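Local coordinates for protein bacterial leucyl aminopeptidase (Legionella pneumophila, PDB 6ESL) that probably removes N-terminal amino acids, leucine in particular, from peptides as a secreted zinc-dependent aminopeptidase of the M28 family, at residues V112-K116 with D305-Y311; P189-I195 with I248-A254; A203-H209 with K278-D284. All blocks are in the same frame, centred on the assembly; numbering follows the deposited sequence.

Contact 1: residues V112-K116 with D305-Y311; sequences VYEIK and DRDLSNY
Tyr113 packs on Tyr311, Leu308 and Asp307 in the first turn of helix 306-320. Tyr113 CB rests over one face of the Tyr311 ring, 3.6 Å from the centroid of that ring, as a CH-pi contact. With CG anti to the carbonyl carbon (chi1 -61°), the phenol ring then runs back toward the helix start, and the two tyrosine rings meet obliquely with their planes 32° apart. CD2 and CE2 pass the helix backbone, Tyr113 CE2 coming 3.8 Å from Leu308 N, while CB of Asp307 sits in the ring plane at the edge. Leu308 CD1 lies over one face of the ring, 3.9 Å from Tyr113 CZ. At the tip, a water 2.7 Å from Tyr113 OH donates to Asp305 OD2. Asp305 OD2 also accepts from Leu308 N (2.7 Å), the capping bond of an N-cap residue, and the water ties the phenol to this cap. Leu390 of the C-terminal helix 373-391 also packs against Tyr113. Farther along the irregular 112-116 segment, Tyr311 OH donates to Glu114 O at 2.9 Å, approaching from well above the carbonyl plane. Beside this bond, Ile115 CG1 meets Tyr311 CE1 at 4.1 Å. The carboxylate of Asp307 turns to another partner, forming a salt bridge with Arg328 of the second subunit.

Contact 2: residues P189-I195 with I248-A254; sequences PSLVTVI and IYFIWYA
Strands 188-195 and 248-253 are antiparallel neighbours in the mixed central sheet of the peptidase domain, and Leu191 and Trp252 form a hydrogen-bonded pair between them. Trp252 N donates to Leu191 O at 2.9 Å, and Leu191 N returns the bond to Trp252 O. At the far end Ile195 and Ile248 are joined in the same reciprocal way. Between these pairs Thr193 N reaches Phe250 O along a bent path (133°). Thr193 OG1 is also modelled beside this oxygen, too close for the detail to be trusted. On the face bearing Leu191 and Thr193, Leu191 CD2 lies 3.6 Å from Trp252 CE3, and Thr193 CG2 meets the indole at its edge, in plane. This face turns to helix 220-239, as expected of an alpha/beta fold with helices packed on its sheet; there Trp252 NE1 bonds to Ser227 O. Across the sheet, Val194 CG2 sits over the centre of the Tyr249 ring, 3.7 Å from its centroid, while Val192 CG1 approaches Tyr249 CD2 at 3.6 Å. Where the 248-253 strand ends, Ala254 N donates to Ser190 OG at 2.9 Å in a nearly straight bond (173°).

Contact 3: residues A203-H209 with K278-D284; sequences AIVIGAH and KAVVQFD. With ZN (zinc ion), chain F.
His209 and Asp284 converge on a zinc ion from the ends of two parallel segments, with the imidazole and carboxylate planes almost perpendicular (88°). His209 NE2 binds the metal at 2.2 Å, and Asp284 chelates it through OD1 at 2.4 Å and OD2 at 2.5 Å. The Asp284 carboxylate carbon lies in the imidazole plane, at its edge. A chi1 of 71° tucks the imidazole over the backbone of His209 and turns it toward Asp284. Asp222 and a water complete the coordination; Asp222 bridges to a second zinc bound by Glu257, giving the two-zinc centre of M28 aminopeptidases. Leading up to the metal, strand 203-209 pairs in parallel with 277-282, as in Val205 N to Ala279 O (2.8 Å), and the bonding carries on to Phe283 N with Gly207 O (2.8 Å). Apolar side chains lie side by side on both faces: Val205 and Val280 on one, and on the other Ile206 and Val281, whose CG1 atoms are 3.8 Å apart. Gln282 bends at chi2 (69°) and lays OE1 3.4 Å from Gly207 C, where the glycine has no side chain to obstruct it. Gln282 NE2 bonds to Ser334 OG. The same serine hydroxyl bonds to Asp284 OD2, and Asp211 holds His209 ND1. These second-shell bonds probably help fix the rotation of both ligands, and Asp211 would probably increase the electron density that the imidazole offers to zinc.

Contacts 2 and 3 are both buried within the main sheet of the peptidase domain, whereas contact 1 is only partly buried and lies beside the second subunit. The two inner contacts belong to one sheet: strand 248-253 of contact 2 neighbours strand 203-209 of contact 3, and Tyr249 N probably bonds to Ile204 O. Contact 2 is an antiparallel pairing rich in aromatic packing; contact 3 is parallel and changes from aliphatic side chains to metal ligands at its C-terminal end. Contact 1 instead joins an irregular segment to a helix start through tyrosines and a water. It meets contact 3 where Leu308 CD2 packs on Ala279 CB, but stays about 11 Å from contact 2 at the nearest atoms.

Contact 1: residues V112-K116 with D305-Y311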
loop_
_atom_site.group_PDB
_atom_site.type_symbol
_atom_site.label_atom_id
_atom_site.label_comp_id
_atom_site.label_asym_id
_atom_site.label_seq_id
_atom_site.Cartn_x
_atom_site.Cartn_y
_atom_site.Cartn_z
ATOM N N VAL B 112 10.416 8.746 8.475
ATOM C CA VAL B 112 10.088 7.850 7.406
ATOM C C VAL B 112 10.959 6.597 7.477
ATOM O O VAL B 112 12.099 6.677 7.927
ATOM C CB VAL B 112 10.285 8.652 6.107
ATOM C CG1 VAL B 112 10.468 7.804 4.889
ATOM C CG2 VAL B 112 9.149 9.634 5.930
ATOM N N TYR B 113 10.433 5.437 7.113
ATOM C CA TYR B 113 11.262 4.267 7.134
ATOM C C TYR B 113 12.245 4.530 6.003
ATOM O O TYR B 113 11.850 4.779 4.893
ATOM C CB TYR B 113 10.446 2.986 6.882
ATOM C CG TYR B 113 9.363 2.670 7.882
ATOM C CD1 TYR B 113 9.662 2.324 9.177
ATOM C CD2 TYR B 113 8.042 2.697 7.527
ATOM C CE1 TYR B 113 8.672 2.044 10.084
ATOM C CE2 TYR B 113 7.047 2.421 8.424
ATOM C CZ TYR B 113 7.362 2.091 9.706
ATOM O OH TYR B 113 6.379 1.826 10.597
ATOM N N GLU B 114 13.533 4.440 6.272
ATOM C CA GLU B 114 14.520 4.715 5.237
ATOM C C GLU B 114 15.632 3.730 5.319
ATOM O O GLU B 114 15.802 3.076 6.324
ATOM C CB GLU B 114 15.123 6.127 5.404
ATOM C CG GLU B 114 14.085 7.245 5.601
ATOM C CD GLU B 114 14.715 8.639 5.734
ATOM O OE1 GLU B 114 15.165 9.067 6.828
ATOM O OE2 GLU B 114 14.705 9.331 4.697
ATOM N N ILE B 115 16.382 3.677 4.252
ATOM C CA ILE B 115 17.586 2.856 4.130
ATOM C C ILE B 115 18.797 3.779 4.386
ATOM O O ILE B 115 19.040 4.695 3.612
ATOM C CB ILE B 115 17.680 2.257 2.692
ATOM C CG1 ILE B 115 16.484 1.257 2.511
ATOM C CG2 ILE B 115 19.100 1.754 2.418
ATOM C CD1 ILE B 115 16.165 0.709 1.142
ATOM N N LYS B 116 19.463 3.560 5.514
ATOM C CA LYS B 116 20.559 4.394 6.008
ATOM C C LYS B 116 21.613 3.592 6.629
ATOM O O LYS B 116 22.422 4.155 7.332
ATOM C CB LYS B 116 20.099 5.276 7.138
ATOM C CG LYS B 116 18.932 6.194 6.862
ATOM C CD LYS B 116 18.653 6.955 8.144
ATOM C CE LYS B 116 17.974 8.294 7.889
ATOM N NZ LYS B 116 18.569 9.401 8.706
ATOM N N ASP B 305 0.364 -2.953 7.542
ATOM C CA ASP B 305 0.631 -1.535 7.507
ATOM C C ASP B 305 1.162 -1.196 6.158
ATOM O O ASP B 305 2.132 -1.753 5.685
ATOM C CB ASP B 305 1.621 -1.133 8.576
ATOM C CG ASP B 305 1.900 0.360 8.599
ATOM O OD1 ASP B 305 0.996 1.072 9.049
ATOM O OD2 ASP B 305 3.020 0.819 8.141
ATOM N N ARG B 306 0.510 -0.224 5.543
ATOM C CA ARG B 306 0.889 0.232 4.227
ATOM C C ARG B 306 2.293 0.770 4.115
ATOM O O ARG B 306 3.054 0.327 3.224
ATOM C CB ARG B 306 -0.176 1.260 3.741
ATOM C CG ARG B 306 0.241 2.016 2.470
ATOM C CD ARG B 306 -0.879 2.887 1.973
ATOM N NE ARG B 306 -0.702 3.105 0.521
ATOM C CZ ARG B 306 -1.580 3.774 -0.246
ATOM N NH1 ARG B 306 -2.724 4.264 0.275
ATOM N NH2 ARG B 306 -1.303 3.991 -1.520
ATOM N N ASP B 307 2.710 1.704 4.969
ATOM C CA ASP B 307 4.073 2.203 4.900
ATOM C C ASP B 307 5.125 1.147 5.204
ATOM O O ASP B 307 6.143 1.088 4.575
ATOM C CB ASP B 307 4.301 3.420 5.800
ATOM C CG ASP B 307 3.584 4.661 5.309
ATOM O OD1 ASP B 307 3.136 4.706 4.143
ATOM O OD2 ASP B 307 3.472 5.609 6.108
ATOM N N LEU B 308 4.872 0.286 6.204
ATOM C CA LEU B 308 5.905 -0.733 6.517
ATOM C C LEU B 308 6.044 -1.748 5.367
ATOM O O LEU B 308 7.152 -2.186 5.047
ATOM C CB LEU B 308 5.565 -1.423 7.844
ATOM C CG LEU B 308 6.663 -2.372 8.372
ATOM C CD1 LEU B 308 7.895 -1.600 8.728
ATOM C CD2 LEU B 308 6.138 -3.147 9.574
ATOM N N SER B 309 4.931 -2.072 4.723
ATOM C CA SER B 309 4.881 -2.995 3.571
ATOM C C SER B 309 5.649 -2.447 2.396
ATOM O O SER B 309 6.534 -3.135 1.795
ATOM C CB SER B 309 3.463 -3.343 3.164
ATOM O OG SER B 309 2.709 -3.897 4.235
ATOM N N ASN B 310 5.420 -1.182 2.116
ATOM C CA ASN B 310 6.251 -0.478 1.097
ATOM C C ASN B 310 7.722 -0.467 1.435
ATOM O O ASN B 310 8.552 -0.659 0.558
ATOM C CB ASN B 310 5.796 0.984 0.893
ATOM C CG ASN B 310 4.404 1.109 0.230
ATOM O OD1 ASN B 310 3.930 0.187 -0.459
ATOM N ND2 ASN B 310 3.794 2.333 0.354
ATOM N N TYR B 311 8.050 -0.262 2.696
ATOM C CA TYR B 311 9.428 -0.336 3.114
ATOM C C TYR B 311 10.066 -1.758 2.872
ATOM O O TYR B 311 11.185 -1.875 2.393
ATOM C CB TYR B 311 9.569 0.048 4.598
ATOM C CG TYR B 311 10.960 0.134 5.050
ATOM C CD1 TYR B 311 11.843 1.057 4.488
ATOM C CD2 TYR B 311 11.423 -0.662 6.107
ATOM C CE1 TYR B 311 13.164 1.147 4.955
ATOM C CE2 TYR B 311 12.719 -0.622 6.540
ATOM C CZ TYR B 311 13.588 0.294 6.003
ATOM O OH TYR B 311 14.883 0.360 6.452
HETATM O O HOH W 1 3.940 2.657 9.790
#

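Contact 2: residues P189-I195 with I248-A254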
loop_
_atom_site.group_PDB
_atom_site.type_symbol
_atom_site.label_atom_id
_atom_site.label_comp_id
_atom_site.label_asym_id
_atom_site.label_seq_id
_atom_site.Cartn_x
_atom_site.Cartn_y
_atom_site.Cartn_z
ATOM N N PRO B 189 3.793 -23.246 24.655
ATOM C CA PRO B 189 3.961 -21.815 24.847
ATOM C C PRO B 189 4.535 -21.164 23.632
ATOM O O PRO B 189 5.189 -21.856 22.775
ATOM C CB PRO B 189 4.985 -21.711 25.947
ATOM C CG PRO B 189 5.784 -22.961 25.843
ATOM C CD PRO B 189 5.019 -24.007 25.100
ATOM N N SER B 190 4.266 -19.836 23.520
ATOM C CA SER B 190 5.018 -19.029 22.639
ATOM C C SER B 190 6.441 -18.711 23.255
ATOM O O SER B 190 6.581 -18.481 24.452
ATOM C CB SER B 190 4.293 -17.758 22.208
ATOM O OG SER B 190 3.094 -17.990 21.440
ATOM N N LEU B 191 7.445 -18.635 22.380
ATOM C CA LEU B 191 8.829 -18.260 22.745
ATOM C C LEU B 191 9.094 -16.828 22.355
ATOM O O LEU B 191 9.043 -16.467 21.171
ATOM C CB LEU B 191 9.819 -19.128 22.037
ATOM C CG LEU B 191 11.323 -18.723 22.206
ATOM C CD1 LEU B 191 11.696 -18.705 23.706
ATOM C CD2 LEU B 191 12.139 -19.704 21.377
ATOM N N VAL B 192 9.323 -16.000 23.349
ATOM C CA VAL B 192 9.676 -14.631 23.121
ATOM C C VAL B 192 11.173 -14.496 23.517
ATOM O O VAL B 192 11.622 -14.969 24.628
ATOM C CB VAL B 192 8.881 -13.646 23.960
ATOM C CG1 VAL B 192 9.360 -12.206 23.751
ATOM C CG2 VAL B 192 7.382 -13.725 23.604
ATOM N N THR B 193 11.937 -13.887 22.615
ATOM C CA THR B 193 13.367 -13.676 22.790
ATOM C C THR B 193 13.655 -12.201 22.565
ATOM O O THR B 193 12.902 -11.517 21.873
ATOM C CB THR B 193 14.191 -14.516 21.798
ATOM O OG1 THR B 193 14.105 -13.937 20.491
ATOM C CG2 THR B 193 13.671 -15.945 21.751
ATOM N N VAL B 194 14.743 -11.708 23.144
ATOM C CA VAL B 194 15.063 -10.284 23.023
ATOM C C VAL B 194 16.543 -10.038 23.036
ATOM O O VAL B 194 17.269 -10.688 23.833
ATOM C CB VAL B 194 14.317 -9.399 24.069
ATOM C CG1 VAL B 194 14.700 -9.732 25.506
ATOM C CG2 VAL B 194 14.476 -7.917 23.764
ATOM N N ILE B 195 16.980 -9.137 22.150
ATOM C CA ILE B 195 18.368 -8.677 22.083
ATOM C C ILE B 195 18.342 -7.205 22.407
ATOM O O ILE B 195 17.773 -6.442 21.634
ATOM C CB ILE B 195 19.028 -8.942 20.713
ATOM C CG1 ILE B 195 19.054 -10.453 20.454
ATOM C CG2 ILE B 195 20.487 -8.462 20.702
ATOM C CD1 ILE B 195 19.142 -10.814 18.978
ATOM N N ILE B 248 15.345 -5.671 20.028
ATOM C CA ILE B 248 14.976 -6.499 18.912
ATOM C C ILE B 248 14.358 -7.808 19.428
ATOM O O ILE B 248 15.065 -8.629 20.069
ATOM C CB ILE B 248 16.190 -6.814 18.027
ATOM C CG1 ILE B 248 16.715 -5.542 17.360
ATOM C CG2 ILE B 248 15.822 -7.807 16.943
ATOM C CD1 ILE B 248 18.151 -5.726 16.854
ATOM N N TYR B 249 13.100 -8.078 19.072
ATOM C CA TYR B 249 12.562 -9.359 19.530
ATOM C C TYR B 249 12.514 -10.375 18.384
ATOM O O TYR B 249 12.038 -10.089 17.314
ATOM C CB TYR B 249 11.177 -9.211 20.201
ATOM C CG TYR B 249 11.095 -8.484 21.540
ATOM C CD1 TYR B 249 10.926 -7.143 21.596
ATOM C CD2 TYR B 249 11.079 -9.217 22.770
ATOM C CE1 TYR B 249 10.807 -6.467 22.833
ATOM C CE2 TYR B 249 10.961 -8.587 23.996
ATOM C CZ TYR B 249 10.811 -7.214 24.023
ATOM O OH TYR B 249 10.622 -6.556 25.196
ATOM N N PHE B 250 12.934 -11.567 18.668
ATOM C CA PHE B 250 12.639 -12.719 17.872
ATOM C C PHE B 250 11.616 -13.615 18.539
ATOM O O PHE B 250 11.807 -14.046 19.630
ATOM C CB PHE B 250 13.891 -13.516 17.430
ATOM C CG PHE B 250 14.758 -12.768 16.471
ATOM C CD1 PHE B 250 15.736 -11.872 16.973
ATOM C CD2 PHE B 250 14.681 -12.966 15.069
ATOM C CE1 PHE B 250 16.571 -11.177 16.069
ATOM C CE2 PHE B 250 15.505 -12.293 14.173
ATOM C CZ PHE B 250 16.431 -11.388 14.667
ATOM N N ILE B 251 10.494 -13.900 17.839
ATOM C CA ILE B 251 9.394 -14.574 18.469
ATOM C C ILE B 251 8.951 -15.751 17.639
ATOM O O ILE B 251 8.688 -15.578 16.455
ATOM C CB ILE B 251 8.210 -13.579 18.696
ATOM C CG1 ILE B 251 8.713 -12.334 19.407
ATOM C CG2 ILE B 251 7.101 -14.276 19.502
ATOM C CD1 ILE B 251 7.683 -11.387 19.991
ATOM N N TRP B 252 8.769 -16.915 18.271
ATOM C CA TRP B 252 8.187 -18.051 17.644
ATOM C C TRP B 252 6.833 -18.310 18.305
ATOM O O TRP B 252 6.774 -18.742 19.440
ATOM C CB TRP B 252 9.046 -19.254 17.719
ATOM C CG TRP B 252 10.379 -19.149 16.893
ATOM C CD1 TRP B 252 10.614 -19.652 15.660
ATOM C CD2 TRP B 252 11.587 -18.452 17.266
ATOM N NE1 TRP B 252 11.882 -19.342 15.238
ATOM C CE2 TRP B 252 12.498 -18.610 16.201
ATOM C CE3 TRP B 252 11.986 -17.695 18.391
ATOM C CZ2 TRP B 252 13.818 -18.071 16.251
ATOM C CZ3 TRP B 252 13.299 -17.133 18.398
ATOM C CH2 TRP B 252 14.176 -17.329 17.349
ATOM N N TYR B 253 5.734 -18.068 17.563
ATOM C CA TYR B 253 4.449 -18.157 18.161
ATOM C C TYR B 253 3.952 -19.594 18.209
ATOM O O TYR B 253 4.154 -20.313 17.286
ATOM C CB TYR B 253 3.415 -17.334 17.319
ATOM C CG TYR B 253 3.829 -15.943 17.084
ATOM C CD1 TYR B 253 3.752 -14.973 18.139
ATOM C CD2 TYR B 253 4.249 -15.523 15.829
ATOM C CE1 TYR B 253 4.058 -13.641 17.894
ATOM C CE2 TYR B 253 4.673 -14.215 15.609
ATOM C CZ TYR B 253 4.558 -13.288 16.622
ATOM O OH TYR B 253 4.928 -12.003 16.379
ATOM N N ALA B 254 3.264 -19.943 19.289
ATOM C CA ALA B 254 2.529 -21.170 19.414
ATOM C C ALA B 254 1.174 -21.055 18.706
ATOM O O ALA B 254 0.621 -19.940 18.583
ATOM C CB ALA B 254 2.247 -21.413 20.903
#

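Contact 3: residues A203-H209 with K278-D284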
loop_
_atom_site.group_PDB
_atom_site.type_symbol
_atom_site.label_atom_id
_atom_site.label_comp_id
_atom_site.label_asym_id
_atom_site.label_seq_id
_atom_site.Cartn_x
_atom_site.Cartn_y
_atom_site.Cartn_z
ATOM N N ALA B 203 10.043 -1.368 20.402
ATOM C CA ALA B 203 10.849 -2.483 19.880
ATOM C C ALA B 203 10.598 -2.798 18.396
ATOM O O ALA B 203 9.583 -2.380 17.817
ATOM C CB ALA B 203 10.594 -3.726 20.690
ATOM N N ILE B 204 11.450 -3.662 17.875
ATOM C CA ILE B 204 11.348 -4.193 16.538
ATOM C C ILE B 204 11.107 -5.673 16.735
ATOM O O ILE B 204 11.864 -6.320 17.394
ATOM C CB ILE B 204 12.650 -4.044 15.754
ATOM C CG1 ILE B 204 12.972 -2.601 15.447
ATOM C CG2 ILE B 204 12.593 -4.803 14.460
ATOM C CD1 ILE B 204 11.789 -1.751 15.080
ATOM N N VAL B 205 10.075 -6.222 16.132
ATOM C CA VAL B 205 9.753 -7.619 16.312
ATOM C C VAL B 205 9.807 -8.457 15.020
ATOM O O VAL B 205 9.294 -8.039 14.037
ATOM C CB VAL B 205 8.350 -7.763 16.901
ATOM C CG1 VAL B 205 7.952 -9.195 17.050
ATOM C CG2 VAL B 205 8.155 -6.958 18.158
ATOM N N ILE B 206 10.439 -9.620 15.055
ATOM C CA ILE B 206 10.512 -10.531 13.946
ATOM C C ILE B 206 9.938 -11.837 14.389
ATOM O O ILE B 206 10.416 -12.408 15.318
ATOM C CB ILE B 206 11.959 -10.741 13.497
ATOM C CG1 ILE B 206 12.558 -9.469 12.950
ATOM C CG2 ILE B 206 12.060 -11.805 12.438
ATOM C CD1 ILE B 206 13.431 -8.750 13.925
ATOM N N GLY B 207 8.949 -12.347 13.677
ATOM C CA GLY B 207 8.279 -13.565 14.071
ATOM C C GLY B 207 8.093 -14.618 13.027
ATOM O O GLY B 207 8.229 -14.350 11.811
ATOM N N ALA B 208 7.657 -15.769 13.507
ATOM C CA ALA B 208 7.286 -16.952 12.719
ATOM C C ALA B 208 6.458 -17.832 13.679
ATOM O O ALA B 208 6.538 -17.631 14.912
ATOM C CB ALA B 208 8.582 -17.724 12.325
ATOM N N HIS B 209 5.803 -18.838 13.194
ATOM C CA HIS B 209 5.048 -19.733 14.016
ATOM C C HIS B 209 5.696 -21.096 14.016
ATOM O O HIS B 209 6.118 -21.531 13.027
ATOM C CB HIS B 209 3.552 -19.740 13.722
ATOM C CG HIS B 209 3.126 -20.360 12.449
ATOM N ND1 HIS B 209 2.745 -21.660 12.343
ATOM C CD2 HIS B 209 2.933 -19.826 11.228
ATOM C CE1 HIS B 209 2.366 -21.906 11.112
ATOM N NE2 HIS B 209 2.489 -20.812 10.424
ATOM N N LYS B 278 7.417 -0.648 17.877
ATOM C CA LYS B 278 7.451 0.223 16.721
ATOM C C LYS B 278 7.021 -0.479 15.430
ATOM O O LYS B 278 6.267 0.070 14.652
ATOM C CB LYS B 278 8.892 0.764 16.509
ATOM C CG LYS B 278 8.958 1.584 15.229
ATOM C CD LYS B 278 10.010 2.658 15.113
ATOM C CE LYS B 278 9.459 3.637 14.066
ATOM N NZ LYS B 278 10.454 4.580 13.532
ATOM N N ALA B 279 7.572 -1.682 15.179
ATOM C CA ALA B 279 7.290 -2.381 13.919
ATOM C C ALA B 279 7.494 -3.902 14.045
ATOM O O ALA B 279 8.438 -4.377 14.731
ATOM C CB ALA B 279 8.142 -1.820 12.795
ATOM N N VAL B 280 6.635 -4.629 13.316
ATOM C CA VAL B 280 6.605 -6.087 13.338
ATOM C C VAL B 280 6.696 -6.652 11.899
ATOM O O VAL B 280 6.019 -6.136 10.978
ATOM C CB VAL B 280 5.286 -6.541 13.984
ATOM C CG1 VAL B 280 5.234 -8.019 14.074
ATOM C CG2 VAL B 280 5.190 -5.933 15.367
ATOM N N VAL B 281 7.485 -7.710 11.693
ATOM C CA VAL B 281 7.400 -8.473 10.473
ATOM C C VAL B 281 7.082 -9.930 10.839
ATOM O O VAL B 281 7.505 -10.438 11.937
ATOM C CB VAL B 281 8.682 -8.340 9.598
ATOM C CG1 VAL B 281 9.913 -8.808 10.327
ATOM C CG2 VAL B 281 8.585 -9.033 8.247
ATOM N N GLN B 282 6.346 -10.581 9.961
ATOM C CA GLN B 282 6.010 -11.978 10.086
ATOM C C GLN B 282 6.588 -12.774 8.915
ATOM O O GLN B 282 6.378 -12.434 7.726
ATOM C CB GLN B 282 4.495 -12.129 10.155
ATOM C CG GLN B 282 3.906 -13.540 10.092
ATOM C CD GLN B 282 4.191 -14.362 11.323
ATOM O OE1 GLN B 282 4.830 -13.887 12.278
ATOM N NE2 GLN B 282 3.628 -15.584 11.354
ATOM N N PHE B 283 7.253 -13.864 9.270
ATOM C CA PHE B 283 7.751 -14.868 8.286
ATOM C C PHE B 283 6.975 -16.161 8.387
ATOM O O PHE B 283 7.175 -16.967 9.370
ATOM C CB PHE B 283 9.247 -15.067 8.452
ATOM C CG PHE B 283 10.045 -13.865 8.108
ATOM C CD1 PHE B 283 10.457 -13.629 6.781
ATOM C CD2 PHE B 283 10.369 -12.946 9.046
ATOM C CE1 PHE B 283 11.162 -12.476 6.440
ATOM C CE2 PHE B 283 11.109 -11.842 8.733
ATOM C CZ PHE B 283 11.437 -11.581 7.398
ATOM N N ASP B 284 6.035 -16.283 7.458
ATOM C CA ASP B 284 5.218 -17.457 7.316
ATOM C C ASP B 284 5.363 -17.933 5.881
ATOM O O ASP B 284 4.792 -17.368 4.948
ATOM C CB ASP B 284 3.754 -17.133 7.611
ATOM C CG ASP B 284 2.852 -18.345 7.483
ATOM O OD1 ASP B 284 3.365 -19.438 7.166
ATOM O OD2 ASP B 284 1.629 -18.203 7.698
HETATM ZN ZN ZN F . 1.734 -20.648 8.405
HETATM O O HOH W 2 0.880 -20.311 6.418
#